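Local coordinates for putative uncharacterized protein (Mycobacterium avium, PDB 2Z6V), which probably transfers a sulfo group from 3'-phosphoadenosine 5'-phosphosulfate (PAPS) to an as yet unidentified acceptor, as other sulfotransferases do, at residues 67-72 / 293-298; 22-27 / 76-81; 56-61 / 211-216; 28-33 / 49-54. One frame throughout, in Å; residues are numbered along the deposited sequence.

Contact 1 of 4, residues 67-72 / 293-298; sequences VFTPFG and VMNTEL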
loop_
_atom_site.group_PDB
_atom_site.type_symbol
_atom_site.label_atom_id
_atom_site.label_comp_id
_atom_site.label_asym_id
_atom_site.label_seq_id
_atom_site.Cartn_x
_atom_site.Cartn_y
_atom_site.Cartn_z
ATOM N N VAL A 67 -23.863 7.275 -6.842
ATOM C CA VAL A 67 -22.735 8.190 -6.969
ATOM C C VAL A 67 -21.743 7.764 -8.057
ATOM O O VAL A 67 -20.946 8.570 -8.532
ATOM C CB VAL A 67 -21.999 8.331 -5.635
ATOM C CG1 VAL A 67 -20.840 9.307 -5.775
ATOM C CG2 VAL A 67 -22.970 8.812 -4.577
ATOM N N PHE A 68 -21.806 6.498 -8.456
ATOM C CA PHE A 68 -20.917 5.972 -9.484
ATOM C C PHE A 68 -21.292 6.388 -10.895
ATOM O O PHE A 68 -22.469 6.462 -11.250
ATOM C CB PHE A 68 -20.881 4.438 -9.439
ATOM C CG PHE A 68 -19.991 3.877 -8.373
ATOM C CD1 PHE A 68 -18.629 4.167 -8.365
ATOM C CD2 PHE A 68 -20.509 3.055 -7.380
ATOM C CE1 PHE A 68 -17.798 3.646 -7.383
ATOM C CE2 PHE A 68 -19.684 2.528 -6.393
ATOM C CZ PHE A 68 -18.325 2.825 -6.395
ATOM N N THR A 69 -20.272 6.654 -11.698
ATOM C CA THR A 69 -20.448 7.004 -13.098
ATOM C C THR A 69 -20.581 5.652 -13.775
ATOM O O THR A 69 -19.967 4.681 -13.333
ATOM C CB THR A 69 -19.190 7.698 -13.649
ATOM O OG1 THR A 69 -19.151 9.053 -13.188
ATOM C CG2 THR A 69 -19.177 7.672 -15.163
ATOM N N PRO A 70 -21.395 5.546 -14.836
ATOM C CA PRO A 70 -21.487 4.222 -15.466
ATOM C C PRO A 70 -20.090 3.698 -15.805
ATOM O O PRO A 70 -19.822 2.499 -15.736
ATOM C CB PRO A 70 -22.342 4.484 -16.707
ATOM C CG PRO A 70 -22.157 5.961 -16.963
ATOM C CD PRO A 70 -22.181 6.541 -15.581
ATOM N N PHE A 71 -19.198 4.610 -16.159
ATOM C CA PHE A 71 -17.835 4.230 -16.473
ATOM C C PHE A 71 -17.127 3.789 -15.195
ATOM O O PHE A 71 -16.461 2.758 -15.171
ATOM C CB PHE A 71 -17.079 5.404 -17.088
ATOM C CG PHE A 71 -15.595 5.246 -17.030
ATOM C CD1 PHE A 71 -14.958 4.265 -17.784
ATOM C CD2 PHE A 71 -14.834 6.033 -16.169
ATOM C CE1 PHE A 71 -13.577 4.063 -17.680
ATOM C CE2 PHE A 71 -13.458 5.842 -16.054
ATOM C CZ PHE A 71 -12.828 4.855 -16.811
ATOM N N GLY A 72 -17.278 4.583 -14.138
ATOM C CA GLY A 72 -16.651 4.276 -12.865
ATOM C C GLY A 72 -16.949 2.871 -12.380
ATOM O O GLY A 72 -16.073 2.183 -11.852
ATOM N N VAL A 293 -14.095 7.737 -10.875
ATOM C CA VAL A 293 -15.254 6.855 -10.990
ATOM C C VAL A 293 -16.552 7.343 -10.358
ATOM O O VAL A 293 -17.567 6.652 -10.436
ATOM C CB VAL A 293 -14.931 5.460 -10.389
ATOM C CG1 VAL A 293 -13.616 4.939 -10.959
ATOM C CG2 VAL A 293 -14.862 5.537 -8.869
ATOM N N MET A 294 -16.529 8.522 -9.740
ATOM C CA MET A 294 -17.727 9.053 -9.086
ATOM C C MET A 294 -18.204 10.404 -9.601
ATOM O O MET A 294 -17.430 11.187 -10.160
ATOM C CB MET A 294 -17.493 9.209 -7.580
ATOM C CG MET A 294 -17.229 7.937 -6.815
ATOM S SD MET A 294 -16.784 8.337 -5.106
ATOM C CE MET A 294 -15.158 7.641 -5.017
ATOM N N ASN A 295 -19.491 10.664 -9.384
ATOM C CA ASN A 295 -20.112 11.937 -9.736
ATOM C C ASN A 295 -19.789 12.819 -8.532
ATOM O O ASN A 295 -20.566 12.892 -7.582
ATOM C CB ASN A 295 -21.632 11.779 -9.869
ATOM C CG ASN A 295 -22.054 11.259 -11.236
ATOM O OD1 ASN A 295 -21.848 11.925 -12.255
ATOM N ND2 ASN A 295 -22.652 10.070 -11.263
ATOM N N THR A 296 -18.634 13.474 -8.574
ATOM C CA THR A 296 -18.182 14.308 -7.468
ATOM C C THR A 296 -19.161 15.314 -6.866
ATOM O O THR A 296 -19.016 15.675 -5.694
ATOM C CB THR A 296 -16.886 15.055 -7.834
ATOM O OG1 THR A 296 -17.050 15.716 -9.091
ATOM C CG2 THR A 296 -15.723 14.082 -7.925
ATOM N N GLU A 297 -20.150 15.772 -7.629
ATOM C CA GLU A 297 -21.098 16.738 -7.074
ATOM C C GLU A 297 -21.995 16.108 -6.014
ATOM O O GLU A 297 -22.612 16.807 -5.217
ATOM C CB GLU A 297 -21.963 17.363 -8.168
ATOM C CG GLU A 297 -22.733 16.373 -9.015
ATOM C CD GLU A 297 -21.961 15.963 -10.249
ATOM O OE1 GLU A 297 -21.549 16.871 -11.011
ATOM O OE2 GLU A 297 -21.773 14.743 -10.456
ATOM N N LEU A 298 -22.065 14.785 -5.998
ATOM C CA LEU A 298 -22.882 14.098 -5.012
ATOM C C LEU A 298 -22.082 13.857 -3.730
ATOM O O LEU A 298 -22.611 13.367 -2.734
ATOM C CB LEU A 298 -23.378 12.771 -5.590
ATOM C CG LEU A 298 -24.270 12.883 -6.831
ATOM C CD1 LEU A 298 -24.646 11.498 -7.322
ATOM C CD2 LEU A 298 -25.526 13.675 -6.492
#
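F68 and M294 face each other across a single antiparallel bridge, where the loop leading into helix 70-96 runs beside the loop after helix 287-293. They form a non-hydrogen-bonded pair, with the bonds on the flanking residues. N295 N donates to V67 O (2.7 Å), nearly in line with the carbonyl, and T69 N donates to V293 O (3.0 Å) from above the carbonyl plane, 36° out of it. F68 CB sits 4.1 Å from V293 O. CG stands beside the backbone N (chi1 -80°), which carries the ring alongside V293. V293 O lies at the ring edge, near its plane, 3.4 Å from CD1, and CE1 goes on to touch V293 CG2 at 3.8 Å. The two side chains lie next to each other and point the same way. Outside the pair, L208 and P209 also pack on F68. At the other end of the contact V67 splits its branches: CG1 rests on M294 CB (3.8 Å), while CG2 meets L298 CB (4.1 Å). G72, at the start of the helix, brings its CA against the V293 side chain. Polar backbone bonds thus set the alignment of the two loops, and apolar branches fill in around them. V293 O, taking one N-H and lying beside a ring edge, is satisfied within this partly buried join.

Contact 2 of 4, residues 22-27 / 76-81; sequences SDFDNI and VLDDAT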
loop_
_atom_site.group_PDB
_atom_site.type_symbol
_atom_site.label_atom_id
_atom_site.label_comp_id
_atom_site.label_asym_id
_atom_site.label_seq_id
_atom_site.Cartn_x
_atom_site.Cartn_y
_atom_site.Cartn_z
ATOM N N SER A 22 -15.937 -10.350 -22.132
ATOM C CA SER A 22 -15.382 -9.616 -20.960
ATOM C C SER A 22 -16.100 -8.284 -20.728
ATOM O O SER A 22 -15.462 -7.229 -20.721
ATOM C CB SER A 22 -13.880 -9.358 -21.159
ATOM O OG SER A 22 -13.144 -10.569 -21.237
ATOM N N ASP A 23 -17.420 -8.327 -20.543
ATOM C CA ASP A 23 -18.177 -7.100 -20.299
ATOM C C ASP A 23 -18.861 -7.104 -18.934
ATOM O O ASP A 23 -19.283 -8.150 -18.431
ATOM C CB ASP A 23 -19.210 -6.858 -21.403
ATOM C CG ASP A 23 -19.115 -5.454 -21.982
ATOM O OD1 ASP A 23 -19.155 -4.483 -21.193
ATOM O OD2 ASP A 23 -18.994 -5.321 -23.220
ATOM N N PHE A 24 -18.973 -5.914 -18.351
ATOM C CA PHE A 24 -19.547 -5.738 -17.024
ATOM C C PHE A 24 -21.027 -5.393 -17.025
ATOM O O PHE A 24 -21.494 -4.636 -16.178
ATOM C CB PHE A 24 -18.763 -4.647 -16.297
ATOM C CG PHE A 24 -17.280 -4.763 -16.475
ATOM C CD1 PHE A 24 -16.565 -5.772 -15.839
ATOM C CD2 PHE A 24 -16.604 -3.902 -17.333
ATOM C CE1 PHE A 24 -15.199 -5.928 -16.055
ATOM C CE2 PHE A 24 -15.239 -4.046 -17.558
ATOM C CZ PHE A 24 -14.534 -5.064 -16.917
ATOM N N ASP A 25 -21.765 -5.949 -17.974
ATOM C CA ASP A 25 -23.194 -5.688 -18.058
ATOM C C ASP A 25 -23.934 -6.741 -17.250
ATOM O O ASP A 25 -24.931 -6.451 -16.590
ATOM C CB ASP A 25 -23.653 -5.737 -19.517
ATOM C CG ASP A 25 -22.930 -4.724 -20.393
ATOM O OD1 ASP A 25 -23.169 -3.507 -20.230
ATOM O OD2 ASP A 25 -22.114 -5.147 -21.242
ATOM N N ASN A 26 -23.417 -7.964 -17.294
ATOM C CA ASN A 26 -24.018 -9.093 -16.595
ATOM C C ASN A 26 -23.310 -9.435 -15.283
ATOM O O ASN A 26 -23.405 -10.562 -14.795
ATOM C CB ASN A 26 -24.011 -10.319 -17.514
ATOM C CG ASN A 26 -24.623 -10.034 -18.881
ATOM O OD1 ASN A 26 -24.543 -10.859 -19.797
ATOM N ND2 ASN A 26 -25.240 -8.861 -19.023
ATOM N N ILE A 27 -22.592 -8.469 -14.718
ATOM C CA ILE A 27 -21.891 -8.694 -13.459
ATOM C C ILE A 27 -22.737 -8.193 -12.294
ATOM O O ILE A 27 -22.785 -6.996 -12.006
ATOM C CB ILE A 27 -20.519 -7.989 -13.441
ATOM C CG1 ILE A 27 -19.575 -8.690 -14.420
ATOM C CG2 ILE A 27 -19.946 -7.991 -12.023
ATOM C CD1 ILE A 27 -18.170 -8.149 -14.413
ATOM N N VAL A 76 -14.109 -0.007 -11.604
ATOM C CA VAL A 76 -13.930 -0.719 -10.348
ATOM C C VAL A 76 -14.065 -2.225 -10.533
ATOM O O VAL A 76 -13.286 -2.997 -9.972
ATOM C CB VAL A 76 -14.950 -0.275 -9.288
ATOM C CG1 VAL A 76 -14.725 -1.051 -8.002
ATOM C CG2 VAL A 76 -14.817 1.209 -9.034
ATOM N N LEU A 77 -15.057 -2.646 -11.308
ATOM C CA LEU A 77 -15.265 -4.067 -11.549
ATOM C C LEU A 77 -14.122 -4.650 -12.381
ATOM O O LEU A 77 -13.727 -5.804 -12.195
ATOM C CB LEU A 77 -16.605 -4.297 -12.254
ATOM C CG LEU A 77 -17.846 -4.084 -11.382
ATOM C CD1 LEU A 77 -19.098 -4.078 -12.253
ATOM C CD2 LEU A 77 -17.919 -5.186 -10.327
ATOM N N ASP A 78 -13.586 -3.851 -13.298
ATOM C CA ASP A 78 -12.480 -4.310 -14.127
ATOM C C ASP A 78 -11.237 -4.514 -13.258
ATOM O O ASP A 78 -10.494 -5.486 -13.432
ATOM C CB ASP A 78 -12.175 -3.301 -15.237
ATOM C CG ASP A 78 -11.177 -3.841 -16.246
ATOM O OD1 ASP A 78 -11.444 -4.924 -16.819
ATOM O OD2 ASP A 78 -10.125 -3.192 -16.461
ATOM N N ASP A 79 -11.015 -3.597 -12.322
ATOM C CA ASP A 79 -9.870 -3.707 -11.431
ATOM C C ASP A 79 -10.022 -4.911 -10.491
ATOM O O ASP A 79 -9.054 -5.624 -10.217
ATOM C CB ASP A 79 -9.699 -2.417 -10.614
ATOM C CG ASP A 79 -9.158 -1.262 -11.449
ATOM O OD1 ASP A 79 -8.271 -1.501 -12.296
ATOM O OD2 ASP A 79 -9.601 -0.110 -11.251
ATOM N N ALA A 80 -11.243 -5.137 -10.013
ATOM C CA ALA A 80 -11.513 -6.250 -9.110
ATOM C C ALA A 80 -11.252 -7.564 -9.827
ATOM O O ALA A 80 -10.675 -8.491 -9.253
ATOM C CB ALA A 80 -12.950 -6.197 -8.627
ATOM N N THR A 81 -11.670 -7.628 -11.089
ATOM C CA THR A 81 -11.497 -8.819 -11.910
ATOM C C THR A 81 -10.024 -9.112 -12.069
ATOM O O THR A 81 -9.587 -10.226 -11.830
ATOM C CB THR A 81 -12.120 -8.633 -13.304
ATOM O OG1 THR A 81 -13.488 -8.236 -13.160
ATOM C CG2 THR A 81 -12.058 -9.939 -14.103
#
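F24 and I27 of the N-terminal loop both pack on L77 of helix 70-96. F24 CD1 lies 3.9 Å from L77 CB, the two side chains running alongside in opposite senses. I27 CG2 reaches L77 CD2, also at 3.9 Å, so the leucine is shared by both residues of the loop. With its CG beside the backbone N (chi1 -43°), the F24 ring is directed toward the helix surface, and L36 and R40 of helix 30-41 pack on it as well.

Polar atoms meet the rim of that ring. D78 OD1 and T81 OG1 both lie at its edge near the plane, the first by CZ and the second 4.1 Å from CE1; the ring and the D78 carboxylate are turned 70° apart. The charge of D78 is answered elsewhere, by a salt bridge from OD1 to R40. T81 OG1 donates to L77 O (2.6 Å), which also accepts T81 N (3.0 Å) from the opposite face of its plane, so the threonine hydroxyl is bonded back onto its own helix.

The loop backbone is held by R73, whose NH2 bonds to F24 O. The arrangement is that of an irregular N-terminal arm packed against a long helix, its phenylalanine set between helices 30-41 and 70-96 in the helical N-terminal region.

Contact 3 of 4, residues 56-61 / 211-216; sequences ALIVDE and DRYARW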
loop_
_atom_site.group_PDB
_atom_site.type_symbol
_atom_site.label_atom_id
_atom_site.label_comp_id
_atom_site.label_asym_id
_atom_site.label_seq_id
_atom_site.Cartn_x
_atom_site.Cartn_y
_atom_site.Cartn_z
ATOM N N ALA A 56 -17.899 -9.072 -2.451
ATOM C CA ALA A 56 -19.359 -8.955 -2.453
ATOM C C ALA A 56 -19.817 -7.571 -1.975
ATOM O O ALA A 56 -20.804 -7.033 -2.477
ATOM C CB ALA A 56 -19.979 -10.046 -1.591
ATOM N N LEU A 57 -19.103 -7.003 -1.006
ATOM C CA LEU A 57 -19.425 -5.675 -0.492
ATOM C C LEU A 57 -19.175 -4.626 -1.571
ATOM O O LEU A 57 -19.984 -3.723 -1.783
ATOM C CB LEU A 57 -18.555 -5.349 0.716
ATOM C CG LEU A 57 -18.900 -6.039 2.030
ATOM C CD1 LEU A 57 -17.892 -5.637 3.100
ATOM C CD2 LEU A 57 -20.317 -5.642 2.449
ATOM N N ILE A 58 -18.035 -4.753 -2.242
ATOM C CA ILE A 58 -17.654 -3.826 -3.300
ATOM C C ILE A 58 -18.673 -3.873 -4.436
ATOM O O ILE A 58 -19.189 -2.840 -4.862
ATOM C CB ILE A 58 -16.237 -4.174 -3.858
ATOM C CG1 ILE A 58 -15.192 -3.983 -2.757
ATOM C CG2 ILE A 58 -15.905 -3.307 -5.066
ATOM C CD1 ILE A 58 -13.808 -4.505 -3.110
ATOM N N VAL A 59 -18.956 -5.079 -4.917
ATOM C CA VAL A 59 -19.898 -5.285 -6.014
ATOM C C VAL A 59 -21.299 -4.780 -5.696
ATOM O O VAL A 59 -21.941 -4.137 -6.527
ATOM C CB VAL A 59 -19.984 -6.775 -6.386
ATOM C CG1 VAL A 59 -21.050 -6.990 -7.442
ATOM C CG2 VAL A 59 -18.631 -7.253 -6.885
ATOM N N ASP A 60 -21.771 -5.076 -4.493
ATOM C CA ASP A 60 -23.094 -4.646 -4.085
ATOM C C ASP A 60 -23.230 -3.134 -4.173
ATOM O O ASP A 60 -24.289 -2.615 -4.531
ATOM C CB ASP A 60 -23.379 -5.088 -2.655
ATOM C CG ASP A 60 -24.762 -4.687 -2.201
ATOM O OD1 ASP A 60 -25.739 -5.147 -2.832
ATOM O OD2 ASP A 60 -24.872 -3.911 -1.227
ATOM N N GLU A 61 -22.148 -2.431 -3.850
ATOM C CA GLU A 61 -22.162 -0.980 -3.875
ATOM C C GLU A 61 -22.047 -0.386 -5.276
ATOM O O GLU A 61 -22.754 0.567 -5.594
ATOM C CB GLU A 61 -21.054 -0.422 -2.981
ATOM C CG GLU A 61 -21.324 1.004 -2.530
ATOM C CD GLU A 61 -20.410 1.454 -1.406
ATOM O OE1 GLU A 61 -20.054 0.607 -0.561
ATOM O OE2 GLU A 61 -20.065 2.656 -1.355
ATOM N N ASP A 211 -18.520 4.523 3.485
ATOM C CA ASP A 211 -17.467 3.976 4.325
ATOM C C ASP A 211 -17.847 2.598 4.856
ATOM O O ASP A 211 -17.234 2.105 5.799
ATOM C CB ASP A 211 -17.175 4.929 5.490
ATOM C CG ASP A 211 -18.277 4.937 6.532
ATOM O OD1 ASP A 211 -19.451 4.722 6.171
ATOM O OD2 ASP A 211 -17.970 5.174 7.718
ATOM N N ARG A 212 -18.857 1.974 4.256
ATOM C CA ARG A 212 -19.260 0.650 4.702
ATOM C C ARG A 212 -18.107 -0.340 4.554
ATOM O O ARG A 212 -17.800 -1.081 5.487
ATOM C CB ARG A 212 -20.466 0.133 3.914
ATOM C CG ARG A 212 -20.842 -1.295 4.312
ATOM C CD ARG A 212 -22.047 -1.852 3.557
ATOM N NE ARG A 212 -21.862 -1.825 2.106
ATOM C CZ ARG A 212 -22.498 -2.625 1.254
ATOM N NH1 ARG A 212 -23.360 -3.528 1.706
ATOM N NH2 ARG A 212 -22.279 -2.511 -0.050
ATOM N N TYR A 213 -17.468 -0.358 3.388
ATOM C CA TYR A 213 -16.359 -1.280 3.172
ATOM C C TYR A 213 -15.235 -1.046 4.186
ATOM O O TYR A 213 -14.692 -2.003 4.742
ATOM C CB TYR A 213 -15.803 -1.157 1.748
ATOM C CG TYR A 213 -14.617 -2.059 1.504
ATOM C CD1 TYR A 213 -14.788 -3.418 1.235
ATOM C CD2 TYR A 213 -13.317 -1.572 1.631
ATOM C CE1 TYR A 213 -13.689 -4.276 1.110
ATOM C CE2 TYR A 213 -12.212 -2.417 1.511
ATOM C CZ TYR A 213 -12.404 -3.766 1.255
ATOM O OH TYR A 213 -11.310 -4.600 1.187
ATOM N N ALA A 214 -14.889 0.217 4.429
ATOM C CA ALA A 214 -13.827 0.543 5.378
ATOM C C ALA A 214 -14.157 0.153 6.825
ATOM O O ALA A 214 -13.273 -0.236 7.584
ATOM C CB ALA A 214 -13.497 2.033 5.306
ATOM N N ARG A 215 -15.423 0.262 7.213
ATOM C CA ARG A 215 -15.797 -0.079 8.575
ATOM C C ARG A 215 -15.782 -1.584 8.741
ATOM O O ARG A 215 -15.476 -2.098 9.820
ATOM C CB ARG A 215 -17.179 0.487 8.920
ATOM C CG ARG A 215 -17.235 2.023 8.929
ATOM C CD ARG A 215 -18.579 2.546 9.434
ATOM N NE ARG A 215 -18.653 2.541 10.896
ATOM C CZ ARG A 215 -18.237 3.538 11.675
ATOM N NH1 ARG A 215 -17.720 4.640 11.136
ATOM N NH2 ARG A 215 -18.321 3.427 12.998
ATOM N N TRP A 216 -16.089 -2.290 7.660
ATOM C CA TRP A 216 -16.104 -3.744 7.698
ATOM C C TRP A 216 -14.683 -4.233 7.850
ATOM O O TRP A 216 -14.387 -5.102 8.674
ATOM C CB TRP A 216 -16.677 -4.315 6.404
ATOM C CG TRP A 216 -16.449 -5.799 6.266
ATOM C CD1 TRP A 216 -17.100 -6.797 6.942
ATOM C CD2 TRP A 216 -15.485 -6.449 5.420
ATOM N NE1 TRP A 216 -16.600 -8.025 6.568
ATOM C CE2 TRP A 216 -15.611 -7.843 5.637
ATOM C CE3 TRP A 216 -14.530 -5.989 4.500
ATOM C CZ2 TRP A 216 -14.816 -8.786 4.964
ATOM C CZ3 TRP A 216 -13.740 -6.923 3.827
ATOM C CH2 TRP A 216 -13.890 -8.309 4.066
#
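R212 reaches from the first turn of helix 212-219 to D60 and L57 on helix 50-64. The short segments run nearly antiparallel (167°), their axes 10.4 Å apart. The guanidinium takes D60 OD2 at its edge: NH2 donates at 3.2 Å to the anti lone pair, and NH1 adds a weak bond at 3.3 Å. The carboxylate and guanidinium planes stand 57° apart, so this is not a flat two-oxygen pairing. E61 OE1 contributes only a long ion pair to NH2 (3.9 Å). L57 CD2 lies over one guanidinium face, 3.8 Å from NH1.

The other branch of L57 serves a different partner. CD1 sits over one face of W216 in a CH-pi contact, 3.7 Å from the centroid of the five-membered ring. I58 CG1 comes to Y213 CD1 at 4.1 Å, the two side chains crossing obliquely.

Further out, R212 runs straight from the backbone and bends at chi3 (57°), which swings the guanidinium round to the acids. E61 is positioned by T210, whose hydroxyl bonds to OE2, and Y213 OH by G201 N. The Y213 side chain lies about 7 Å from a bound palmitic acid. One leucine thus separates an arginine from an indole; D60 probably balances most of the arginine's charge at the partly exposed margin, with buried E61 adding a long-range share, while the aromatics close the buried side.

Contact 4 of 4, residues 28-33 / 49-54; sequences TTADDV and DSWREG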
loop_
_atom_site.group_PDB
_atom_site.type_symbol
_atom_site.label_atom_id
_atom_site.label_comp_id
_atom_site.label_asym_id
_atom_site.label_seq_id
_atom_site.Cartn_x
_atom_site.Cartn_y
_atom_site.Cartn_z
ATOM N N THR A 28 -23.401 -9.125 -11.625
ATOM C CA THR A 28 -24.265 -8.782 -10.510
ATOM C C THR A 28 -23.740 -9.292 -9.162
ATOM O O THR A 28 -24.048 -8.714 -8.118
ATOM C CB THR A 28 -25.711 -9.307 -10.778
ATOM O OG1 THR A 28 -26.530 -9.101 -9.621
ATOM C CG2 THR A 28 -25.692 -10.785 -11.141
ATOM N N THR A 29 -22.937 -10.354 -9.185
ATOM C CA THR A 29 -22.387 -10.911 -7.950
ATOM C C THR A 29 -20.876 -11.126 -7.982
ATOM O O THR A 29 -20.231 -10.993 -9.020
ATOM C CB THR A 29 -23.021 -12.272 -7.608
ATOM O OG1 THR A 29 -22.582 -13.255 -8.555
ATOM C CG2 THR A 29 -24.532 -12.179 -7.640
ATOM N N ALA A 30 -20.321 -11.472 -6.828
ATOM C CA ALA A 30 -18.897 -11.732 -6.708
ATOM C C ALA A 30 -18.530 -12.954 -7.541
ATOM O O ALA A 30 -17.429 -13.034 -8.090
ATOM C CB ALA A 30 -18.530 -11.968 -5.256
ATOM N N ASP A 31 -19.456 -13.905 -7.638
ATOM C CA ASP A 31 -19.201 -15.117 -8.412
ATOM C C ASP A 31 -19.100 -14.827 -9.908
ATOM O O ASP A 31 -18.393 -15.531 -10.631
ATOM C CB ASP A 31 -20.289 -16.163 -8.146
ATOM C CG ASP A 31 -20.213 -16.748 -6.739
ATOM O OD1 ASP A 31 -19.122 -17.219 -6.335
ATOM O OD2 ASP A 31 -21.248 -16.745 -6.041
ATOM N N ASP A 32 -19.808 -13.798 -10.371
ATOM C CA ASP A 32 -19.757 -13.422 -11.781
ATOM C C ASP A 32 -18.373 -12.872 -12.071
ATOM O O ASP A 32 -17.784 -13.149 -13.119
ATOM C CB ASP A 32 -20.801 -12.350 -12.110
ATOM C CG ASP A 32 -22.229 -12.868 -12.019
ATOM O OD1 ASP A 32 -22.498 -13.993 -12.507
ATOM O OD2 ASP A 32 -23.082 -12.137 -11.470
ATOM N N VAL A 33 -17.862 -12.079 -11.134
ATOM C CA VAL A 33 -16.536 -11.497 -11.254
ATOM C C VAL A 33 -15.545 -12.661 -11.317
ATOM O O VAL A 33 -14.605 -12.659 -12.112
ATOM C CB VAL A 33 -16.219 -10.601 -10.031
ATOM C CG1 VAL A 33 -14.765 -10.151 -10.055
ATOM C CG2 VAL A 33 -17.135 -9.395 -10.033
ATOM N N ASP A 49 -12.030 -19.350 0.214
ATOM C CA ASP A 49 -13.243 -18.563 0.038
ATOM C C ASP A 49 -13.094 -17.133 0.569
ATOM O O ASP A 49 -13.973 -16.292 0.358
ATOM C CB ASP A 49 -14.369 -19.261 0.806
ATOM C CG ASP A 49 -15.738 -18.957 0.252
ATOM O OD1 ASP A 49 -16.729 -19.142 0.999
ATOM O OD2 ASP A 49 -15.829 -18.555 -0.932
ATOM N N SER A 50 -11.985 -16.872 1.257
ATOM C CA SER A 50 -11.715 -15.573 1.882
ATOM C C SER A 50 -11.908 -14.320 1.034
ATOM O O SER A 50 -12.222 -13.253 1.564
ATOM C CB SER A 50 -10.297 -15.562 2.466
ATOM O OG SER A 50 -9.319 -15.727 1.460
ATOM N N TRP A 51 -11.719 -14.453 -0.273
ATOM C CA TRP A 51 -11.846 -13.332 -1.194
ATOM C C TRP A 51 -13.270 -12.846 -1.396
ATOM O O TRP A 51 -13.504 -11.665 -1.630
ATOM C CB TRP A 51 -11.284 -13.724 -2.561
ATOM C CG TRP A 51 -11.956 -14.941 -3.135
ATOM C CD1 TRP A 51 -11.593 -16.239 -2.946
ATOM C CD2 TRP A 51 -13.136 -14.969 -3.954
ATOM N NE1 TRP A 51 -12.468 -17.077 -3.593
ATOM C CE2 TRP A 51 -13.428 -16.325 -4.218
ATOM C CE3 TRP A 51 -13.977 -13.980 -4.487
ATOM C CZ2 TRP A 51 -14.528 -16.722 -4.994
ATOM C CZ3 TRP A 51 -15.072 -14.374 -5.259
ATOM C CH2 TRP A 51 -15.335 -15.734 -5.504
ATOM N N ARG A 52 -14.217 -13.768 -1.303
ATOM C CA ARG A 52 -15.612 -13.465 -1.551
ATOM C C ARG A 52 -16.299 -12.424 -0.686
ATOM O O ARG A 52 -16.980 -11.547 -1.209
ATOM C CB ARG A 52 -16.424 -14.756 -1.526
ATOM C CG ARG A 52 -17.813 -14.578 -2.089
ATOM C CD ARG A 52 -18.555 -15.893 -2.247
ATOM N NE ARG A 52 -19.630 -15.751 -3.227
ATOM C CZ ARG A 52 -20.639 -14.883 -3.125
ATOM N NH1 ARG A 52 -20.725 -14.067 -2.078
ATOM N NH2 ARG A 52 -21.558 -14.816 -4.082
ATOM N N GLU A 53 -16.133 -12.495 0.625
ATOM C CA GLU A 53 -16.828 -11.539 1.478
ATOM C C GLU A 53 -16.593 -10.073 1.106
ATOM O O GLU A 53 -17.553 -9.314 0.953
ATOM C CB GLU A 53 -16.487 -11.780 2.951
ATOM C CG GLU A 53 -17.232 -10.842 3.880
ATOM C CD GLU A 53 -17.178 -11.258 5.336
ATOM O OE1 GLU A 53 -16.181 -11.895 5.753
ATOM O OE2 GLU A 53 -18.137 -10.926 6.069
ATOM N N GLY A 54 -15.328 -9.681 0.953
ATOM C CA GLY A 54 -15.008 -8.309 0.601
ATOM C C GLY A 54 -15.455 -7.909 -0.797
ATOM O O GLY A 54 -16.000 -6.812 -0.996
HETATM O O HOH W 1 -17.503 -18.500 -3.913
#
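The starts of helices 30-41 and 50-64 come together with A30 and R52 CA atoms 6.4 Å apart. A salt bridge dominates the side-chain contact. R52 NH2 donates to D31 OD2 at 2.8 Å along a nearly straight path (167°), in the guanidinium plane but well above the carboxylate plane. Weak bonds from NE to both carboxylate oxygens add to it, the two groups being turned 55° apart. The R52 chain is extended from CG to NE, and this brings the guanidinium across A30, whose CB lies over the centre of one face. A water donates to D31 OD1 (3.2 Å) and more weakly to D49 OD2, linking the two acids. W51 turns the edge of its ring toward A30 O, with CZ3 3.9 Å away; its other neighbours include F34, whose ring it meets at a shallow angle. D31 itself sits in the first turn of a capped helix. T29 and D32 make a capping box: T29 N donates to D32 OD2 (2.9 Å), and T29 OG1 weakly accepts D32 N. The same D32 OD2 takes T28 N from the opposite face of its plane. This is the capping box of a helix N terminus, combined with an interhelical aspartate-arginine bridge.

In the fold
From the N terminus, the first loop to close is contact 4, which joins helix 30-41 to the start of helix 50-64. It is nested inside the larger loop closed by contact 2, where 22-27 meets helix 70-96. Contacts 3 and 1 start within that loop, at 56-61 and 67-72, and close much later, at 211-216 and 293-298; each crosses contact 2, and they cross each other. Contacts 3 and 4 share helix 50-64, while 1 and 2 share helix 70-96. V76 on I58 and L77 on V59 join contacts 2 and 3. Together they tie the helical N-terminal region to helix 212-219 and the loop after helix 287-293, both in the sulfotransferase-family sequence.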